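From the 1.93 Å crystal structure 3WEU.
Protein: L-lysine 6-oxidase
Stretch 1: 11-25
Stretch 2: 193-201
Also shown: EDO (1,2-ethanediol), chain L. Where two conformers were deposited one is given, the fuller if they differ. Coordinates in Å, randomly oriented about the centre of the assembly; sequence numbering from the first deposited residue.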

ATOM      1  N   VAL A  11     -34.555   4.579  17.989  1.00 16.46           N
ATOM      2  CA  VAL A  11     -33.344   3.912  17.653  1.00 15.72           C
ATOM      3  C   VAL A  11     -33.608   2.736  16.780  1.00 16.15           C
ATOM      4  O   VAL A  11     -34.337   1.863  17.178  1.00 17.11           O
ATOM      5  N   ALA A  12     -33.007   2.712  15.604  1.00 14.52           N
ATOM      6  CA  ALA A  12     -33.067   1.584  14.705  1.00 16.04           C
ATOM      7  C   ALA A  12     -31.641   1.101  14.510  1.00 16.45           C
ATOM      8  O   ALA A  12     -30.660   1.850  14.777  1.00 14.99           O
ATOM      9  N   ARG A  13     -31.502  -0.115  13.991  0.50 16.51           N
ATOM     10  CA  ARG A  13     -30.186  -0.637  13.751  0.50 17.03           C
ATOM     11  C   ARG A  13     -30.062  -1.271  12.397  0.50 16.46           C
ATOM     12  O   ARG A  13     -30.969  -1.956  11.911  0.50 16.62           O
ATOM     13  N   LEU A  14     -28.913  -1.042  11.803  1.00 14.81           N
ATOM     14  CA  LEU A  14     -28.608  -1.522  10.480  1.00 15.27           C
ATOM     15  C   LEU A  14     -28.737  -3.031  10.362  1.00 16.81           C
ATOM     16  O   LEU A  14     -28.440  -3.775  11.311  1.00 15.85           O
ATOM     17  N   GLY A  15     -29.111  -3.480   9.177  1.00 15.21           N
ATOM     18  CA  GLY A  15     -29.176  -4.895   8.875  1.00 15.84           C
ATOM     19  C   GLY A  15     -29.109  -5.139   7.370  1.00 15.89           C
ATOM     20  O   GLY A  15     -29.790  -4.461   6.572  1.00 17.19           O
ATOM     21  N   ASN A  16     -28.409  -6.183   6.999  1.00 16.95           N
ATOM     22  CA  ASN A  16     -28.230  -6.542   5.602  1.00 16.47           C
ATOM     23  C   ASN A  16     -29.060  -7.726   5.109  1.00 17.56           C
ATOM     24  O   ASN A  16     -28.848  -8.231   4.005  1.00 18.40           O
ATOM     25  N   ALA A  17     -29.984  -8.198   5.915  1.00 18.69           N
ATOM     26  CA  ALA A  17     -30.866  -9.290   5.471  1.00 18.63           C
ATOM     27  C   ALA A  17     -31.874  -8.707   4.465  1.00 20.72           C
ATOM     28  O   ALA A  17     -31.795  -7.524   4.084  1.00 18.13           O
ATOM     29  N   ASN A  18     -32.880  -9.500   4.107  1.00 21.55           N
ATOM     30  CA  ASN A  18     -33.881  -8.995   3.146  1.00 21.82           C
ATOM     31  C   ASN A  18     -34.618  -7.808   3.760  1.00 19.34           C
ATOM     32  O   ASN A  18     -34.869  -7.737   4.997  1.00 18.28           O
ATOM     33  N   THR A  19     -34.970  -6.851   2.925  1.00 18.39           N
ATOM     34  CA  THR A  19     -35.670  -5.633   3.376  1.00 19.55           C
ATOM     35  C   THR A  19     -36.940  -5.864   4.210  1.00 18.53           C
ATOM     36  O   THR A  19     -37.309  -5.078   5.152  1.00 17.37           O
ATOM     37  N   ASP A  20     -37.638  -6.950   3.907  1.00 19.43           N
ATOM     38  CA  ASP A  20     -38.889  -7.281   4.563  1.00 22.86           C
ATOM     39  C   ASP A  20     -38.715  -8.108   5.847  1.00 21.74           C
ATOM     40  O   ASP A  20     -39.685  -8.491   6.471  1.00 21.31           O
ATOM     41  N   ASN A  21     -37.467  -8.443   6.187  1.00 20.36           N
ATOM     42  CA  ASN A  21     -37.174  -9.344   7.320  1.00 19.53           C
ATOM     43  C   ASN A  21     -36.527  -8.539   8.468  1.00 18.91           C
ATOM     44  O   ASN A  21     -35.305  -8.259   8.446  1.00 18.91           O
ATOM     45  N   PHE A  22     -37.327  -8.207   9.468  1.00 17.19           N
ATOM     46  CA  PHE A  22     -36.865  -7.295  10.520  1.00 16.39           C
ATOM     47  C   PHE A  22     -37.481  -7.662  11.862  1.00 17.51           C
ATOM     48  O   PHE A  22     -38.501  -8.351  11.930  1.00 16.64           O
ATOM     49  N   VAL A  23     -36.873  -7.119  12.920  1.00 15.88           N
ATOM     50  CA  VAL A  23     -37.406  -7.184  14.221  1.00 16.03           C
ATOM     51  C   VAL A  23     -37.827  -5.779  14.658  1.00 17.62           C
ATOM     52  O   VAL A  23     -37.420  -4.783  14.062  1.00 16.19           O
ATOM     53  N   LEU A  24     -38.638  -5.723  15.709  1.00 16.68           N
ATOM     54  CA  LEU A  24     -39.020  -4.493  16.313  1.00 17.22           C
ATOM     55  C   LEU A  24     -38.202  -4.203  17.588  1.00 16.85           C
ATOM     56  O   LEU A  24     -37.446  -5.026  18.147  1.00 15.16           O
ATOM     57  N   ASN A  25     -38.385  -2.980  18.048  1.00 16.24           N
ATOM     58  CA  ASN A  25     -37.509  -2.413  19.061  1.00 16.73           C
ATOM     59  C   ASN A  25     -37.630  -3.090  20.393  1.00 15.51           C
ATOM     60  O   ASN A  25     -38.677  -3.623  20.756  1.00 17.85           O
ATOM     61  N   LEU A 193     -46.132   4.378  13.332  1.00 16.96           N
ATOM     62  CA  LEU A 193     -44.926   4.425  12.511  1.00 16.39           C
ATOM     63  C   LEU A 193     -43.874   3.398  12.915  1.00 16.73           C
ATOM     64  O   LEU A 193     -43.651   3.183  14.115  1.00 17.35           O
ATOM     65  N   ILE A 194     -43.237   2.794  11.950  1.00 15.39           N
ATOM     66  CA  ILE A 194     -42.038   1.974  12.153  1.00 17.98           C
ATOM     67  C   ILE A 194     -40.981   2.508  11.279  1.00 17.97           C
ATOM     68  O   ILE A 194     -41.155   2.598  10.060  1.00 16.43           O
ATOM     69  N   VAL A 195     -39.860   2.917  11.859  1.00 16.42           N
ATOM     70  CA  VAL A 195     -38.746   3.319  11.045  1.00 15.58           C
ATOM     71  C   VAL A 195     -37.647   2.293  11.055  1.00 15.87           C
ATOM     72  O   VAL A 195     -37.239   1.843  12.108  1.00 15.62           O
ATOM     73  N   LEU A 196     -37.228   1.879   9.877  1.00 14.04           N
ATOM     74  CA  LEU A 196     -36.140   0.997   9.681  1.00 15.77           C
ATOM     75  C   LEU A 196     -35.076   1.810   8.981  1.00 17.32           C
ATOM     76  O   LEU A 196     -35.388   2.653   8.092  1.00 18.33           O
ATOM     77  N   GLY A 197     -33.830   1.589   9.372  1.00 17.58           N
ATOM     78  CA  GLY A 197     -32.686   2.338   8.878  1.00 17.21           C
ATOM     79  C   GLY A 197     -31.961   1.606   7.781  1.00 17.41           C
ATOM     80  O   GLY A 197     -32.517   0.770   7.101  1.00 16.91           O
ATOM     81  N   GLY A 198     -30.688   1.915   7.654  1.00 17.34           N
ATOM     82  CA  GLY A 198     -29.819   1.367   6.620  1.00 17.29           C
ATOM     83  C   GLY A 198     -29.580  -0.122   6.623  1.00 17.95           C
ATOM     84  O   GLY A 198     -29.991  -0.902   7.541  1.00 17.51           O
ATOM     85  N   TYR A 199     -28.859  -0.492   5.581  1.00 17.84           N
ATOM     86  CA  TYR A 199     -28.586  -1.830   5.241  1.00 19.14           C
ATOM     87  C   TYR A 199     -27.150  -2.267   5.515  1.00 19.61           C
ATOM     88  O   TYR A 199     -26.831  -3.441   5.287  1.00 20.09           O
ATOM     89  N   GLY A 200     -26.337  -1.358   6.040  1.00 18.78           N
ATOM     90  CA  GLY A 200     -24.940  -1.590   6.291  1.00 18.99           C
ATOM     91  C   GLY A 200     -23.977  -1.217   5.167  1.00 20.11           C
ATOM     92  O   GLY A 200     -22.778  -1.562   5.211  1.00 23.65           O
ATOM     93  N   PHE A 201     -24.503  -0.519   4.150  1.00 21.01           N
ATOM     94  CA  PHE A 201     -23.685   0.050   3.070  1.00 21.16           C
ATOM     95  C   PHE A 201     -22.450   0.772   3.621  1.00 18.69           C
ATOM     96  O   PHE A 201     -22.532   1.583   4.555  1.00 18.94           O
TER

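Stretch 2 enters as a strand whose I194 and L196 side chains meet L24 and F22. I194 points toward stretch 1 in an m,t rotamer, and its CD1 lies 4.1 Å from CD2 of L24, itself m,t. V195 contributes mainly its backbone: its O sits 3.8 Å from CB of A12, which points toward stretch 2. L196 leaves its backbone sideways, but chi1 m and chi2 t bring its end onto F22 (chi1 p). L196 CD1 lies 3.9 Å from the F22 ring centroid, nearly along the ring normal, a CH-pi contact over one face, while L196 CD2 reaches F22 CB at 3.6 Å.

A water accepts from G197 N (2.9 Å) and donates to R13 O (2.8 Å), bridging the two stretches where no direct bond forms. At G198, an ideal CB would clash with CD2 of L14 (m,t); G198 O accepts a hydrogen bond from G15 N at 3.2 Å. Y199, chi1 m, has its CA-to-CB bond away from stretch 1 overall, but its ring reaches on to T19, where Y199 OH hydrogen-bonds with T19 OG1 (chi1 t) at 2.8 Å, near the ring plane. Y199 CA also makes a CA-H...O contact with G15 O at 3.2 Å. G200, with positive phi, packs its CA 4.0 Å from L14 CD1, and F201 points away. Away from the contact, N21 ND2 donates to O2 of a 1,2-ethanediol at 3.0 Å, probably from the crystallisation liquor.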

ATOM      1  CB  VAL A  11     -32.613   3.459  18.946  1.00 18.15           C
ATOM      2  CG1 VAL A  11     -31.388   2.593  18.605  1.00 20.26           C
ATOM      3  CG2 VAL A  11     -32.236   4.693  19.770  1.00 18.06           C
ATOM      4  CB  ALA A  12     -33.643   2.003  13.359  1.00 18.51           C
ATOM      5  CB  ARG A  13     -29.773  -1.583  14.866  0.50 19.04           C
ATOM      6  CG  ARG A  13     -29.920  -0.913  16.215  0.50 21.09           C
ATOM      7  CD  ARG A  13     -29.301  -1.666  17.372  0.50 23.24           C
ATOM      8  NE  ARG A  13     -28.057  -0.987  17.612  0.50 27.70           N
ATOM      9  CZ  ARG A  13     -27.844  -0.057  18.532  0.50 28.22           C
ATOM     10  NH1 ARG A  13     -28.771   0.291  19.406  0.50 27.62           N
ATOM     11  NH2 ARG A  13     -26.657   0.503  18.565  0.50 28.42           N
ATOM     12  CB  LEU A  14     -27.129  -1.187  10.155  1.00 16.53           C
ATOM     13  CG  LEU A  14     -26.707   0.249  10.118  1.00 15.86           C
ATOM     14  CD1 LEU A  14     -25.226   0.288   9.803  1.00 17.16           C
ATOM     15  CD2 LEU A  14     -27.555   1.027   9.078  1.00 17.94           C
ATOM     16  CB  ASN A  16     -26.732  -6.669   5.268  1.00 16.99           C
ATOM     17  CG  ASN A  16     -26.028  -7.759   6.012  1.00 18.15           C
ATOM     18  OD1 ASN A  16     -26.497  -8.246   7.019  1.00 19.47           O
ATOM     19  ND2 ASN A  16     -24.830  -8.126   5.531  1.00 18.81           N
ATOM     20  CB  ALA A  17     -31.603  -9.921   6.643  1.00 19.98           C
ATOM     21  CB  ASN A  18     -34.855 -10.101   2.788  1.00 23.91           C
ATOM     22  CG  ASN A  18     -35.929  -9.637   1.805  1.00 29.12           C
ATOM     23  OD1 ASN A  18     -36.933  -9.007   2.147  1.00 28.26           O
ATOM     24  ND2 ASN A  18     -35.702  -9.963   0.558  1.00 33.79           N
ATOM     25  CB  THR A  19     -35.932  -4.696   2.134  1.00 21.21           C
ATOM     26  OG1 THR A  19     -36.425  -3.417   2.570  1.00 20.99           O
ATOM     27  CG2 THR A  19     -36.948  -5.372   1.180  1.00 24.17           C
ATOM     28  CB  ASP A  20     -39.793  -8.078   3.588  1.00 26.21           C
ATOM     29  CG  ASP A  20     -40.337  -7.185   2.479  1.00 31.41           C
ATOM     30  OD1 ASP A  20     -40.321  -5.945   2.628  1.00 32.04           O
ATOM     31  OD2 ASP A  20     -40.730  -7.734   1.436  1.00 37.18           O
ATOM     32  CB  ASN A  21     -36.252 -10.477   6.871  1.00 20.26           C
ATOM     33  CG  ASN A  21     -36.026 -11.536   7.928  1.00 19.87           C
ATOM     34  OD1 ASN A  21     -36.620 -11.501   8.997  1.00 20.90           O
ATOM     35  ND2 ASN A  21     -35.194 -12.509   7.623  1.00 20.57           N
ATOM     36  CB  PHE A  22     -37.163  -5.822  10.206  1.00 16.59           C
ATOM     37  CG  PHE A  22     -38.586  -5.545   9.859  1.00 17.38           C
ATOM     38  CD1 PHE A  22     -39.503  -5.164  10.828  1.00 20.01           C
ATOM     39  CD2 PHE A  22     -39.008  -5.660   8.556  1.00 18.18           C
ATOM     40  CE1 PHE A  22     -40.838  -4.937  10.532  1.00 20.03           C
ATOM     41  CE2 PHE A  22     -40.372  -5.420   8.227  1.00 19.47           C
ATOM     42  CZ  PHE A  22     -41.272  -5.085   9.218  1.00 18.56           C
ATOM     43  CB  VAL A  23     -36.382  -7.843  15.204  1.00 16.60           C
ATOM     44  CG1 VAL A  23     -36.112  -9.284  14.790  1.00 18.95           C
ATOM     45  CG2 VAL A  23     -35.040  -7.150  15.239  1.00 15.57           C
ATOM     46  CB  LEU A  24     -40.511  -4.534  16.679  1.00 16.44           C
ATOM     47  CG  LEU A  24     -41.413  -4.727  15.444  1.00 17.44           C
ATOM     48  CD1 LEU A  24     -42.835  -4.719  15.865  1.00 17.95           C
ATOM     49  CD2 LEU A  24     -41.157  -3.661  14.374  1.00 17.64           C
ATOM     50  CB  ASN A  25     -37.833  -0.944  19.318  1.00 15.90           C
ATOM     51  CG  ASN A  25     -39.298  -0.701  19.496  1.00 17.91           C
ATOM     52  OD1 ASN A  25     -40.075  -0.675  18.517  1.00 18.70           O
ATOM     53  ND2 ASN A  25     -39.718  -0.507  20.754  1.00 18.44           N
ATOM     54  CB  LEU A 193     -44.328   5.814  12.633  1.00 16.83           C
ATOM     55  CG  LEU A 193     -42.946   6.019  12.018  1.00 16.75           C
ATOM     56  CD1 LEU A 193     -42.979   5.905  10.531  1.00 17.25           C
ATOM     57  CD2 LEU A 193     -42.327   7.405  12.379  1.00 19.02           C
ATOM     58  CB  ILE A 194     -42.301   0.468  11.799  1.00 17.03           C
ATOM     59  CG1 ILE A 194     -43.268  -0.103  12.792  1.00 17.66           C
ATOM     60  CG2 ILE A 194     -40.999  -0.354  11.795  1.00 18.12           C
ATOM     61  CD1 ILE A 194     -43.974  -1.389  12.361  1.00 18.90           C
ATOM     62  CB  VAL A 195     -38.132   4.627  11.560  1.00 18.11           C
ATOM     63  CG1 VAL A 195     -36.970   5.062  10.648  1.00 18.02           C
ATOM     64  CG2 VAL A 195     -39.202   5.702  11.701  1.00 18.58           C
ATOM     65  CB  LEU A 196     -36.586  -0.182   8.833  1.00 15.85           C
ATOM     66  CG  LEU A 196     -37.618  -1.107   9.475  1.00 16.09           C
ATOM     67  CD1 LEU A 196     -38.523  -1.777   8.483  1.00 17.05           C
ATOM     68  CD2 LEU A 196     -36.901  -2.222  10.177  1.00 17.49           C
ATOM     69  CB  TYR A 199     -28.922  -2.037   3.779  1.00 21.44           C
ATOM     70  CG  TYR A 199     -30.367  -1.878   3.467  1.00 21.46           C
ATOM     71  CD1 TYR A 199     -30.882  -0.633   3.033  1.00 22.06           C
ATOM     72  CD2 TYR A 199     -31.268  -2.916   3.723  1.00 22.55           C
ATOM     73  CE1 TYR A 199     -32.244  -0.489   2.765  1.00 21.98           C
ATOM     74  CE2 TYR A 199     -32.629  -2.770   3.489  1.00 23.38           C
ATOM     75  CZ  TYR A 199     -33.117  -1.567   3.012  1.00 23.72           C
ATOM     76  OH  TYR A 199     -34.442  -1.448   2.741  1.00 22.22           O
ATOM     77  CB  PHE A 201     -24.518   1.078   2.261  1.00 22.14           C
ATOM     78  CG  PHE A 201     -23.748   1.744   1.158  1.00 23.93           C
ATOM     79  CD1 PHE A 201     -22.953   2.840   1.386  1.00 27.49           C
ATOM     80  CD2 PHE A 201     -23.827   1.213  -0.135  1.00 27.95           C
ATOM     81  CE1 PHE A 201     -22.196   3.401   0.318  1.00 27.16           C
ATOM     82  CE2 PHE A 201     -23.082   1.760  -1.166  1.00 28.33           C
ATOM     83  CZ  PHE A 201     -22.288   2.844  -0.937  1.00 23.55           C
TER
HETATM   84  C1  EDO L 810     -35.348 -16.508   7.416  1.00 32.99           C
HETATM   85  O1  EDO L 810     -34.098 -16.678   6.794  1.00 32.31           O
HETATM   86  C2  EDO L 810     -35.098 -16.412   8.870  1.00 32.59           C
HETATM   87  O2  EDO L 810     -35.092 -15.002   9.201  1.00 27.26           O
HETATM   88  O   HOH W   1     -33.370  -0.754  11.011  1.00 31.46           O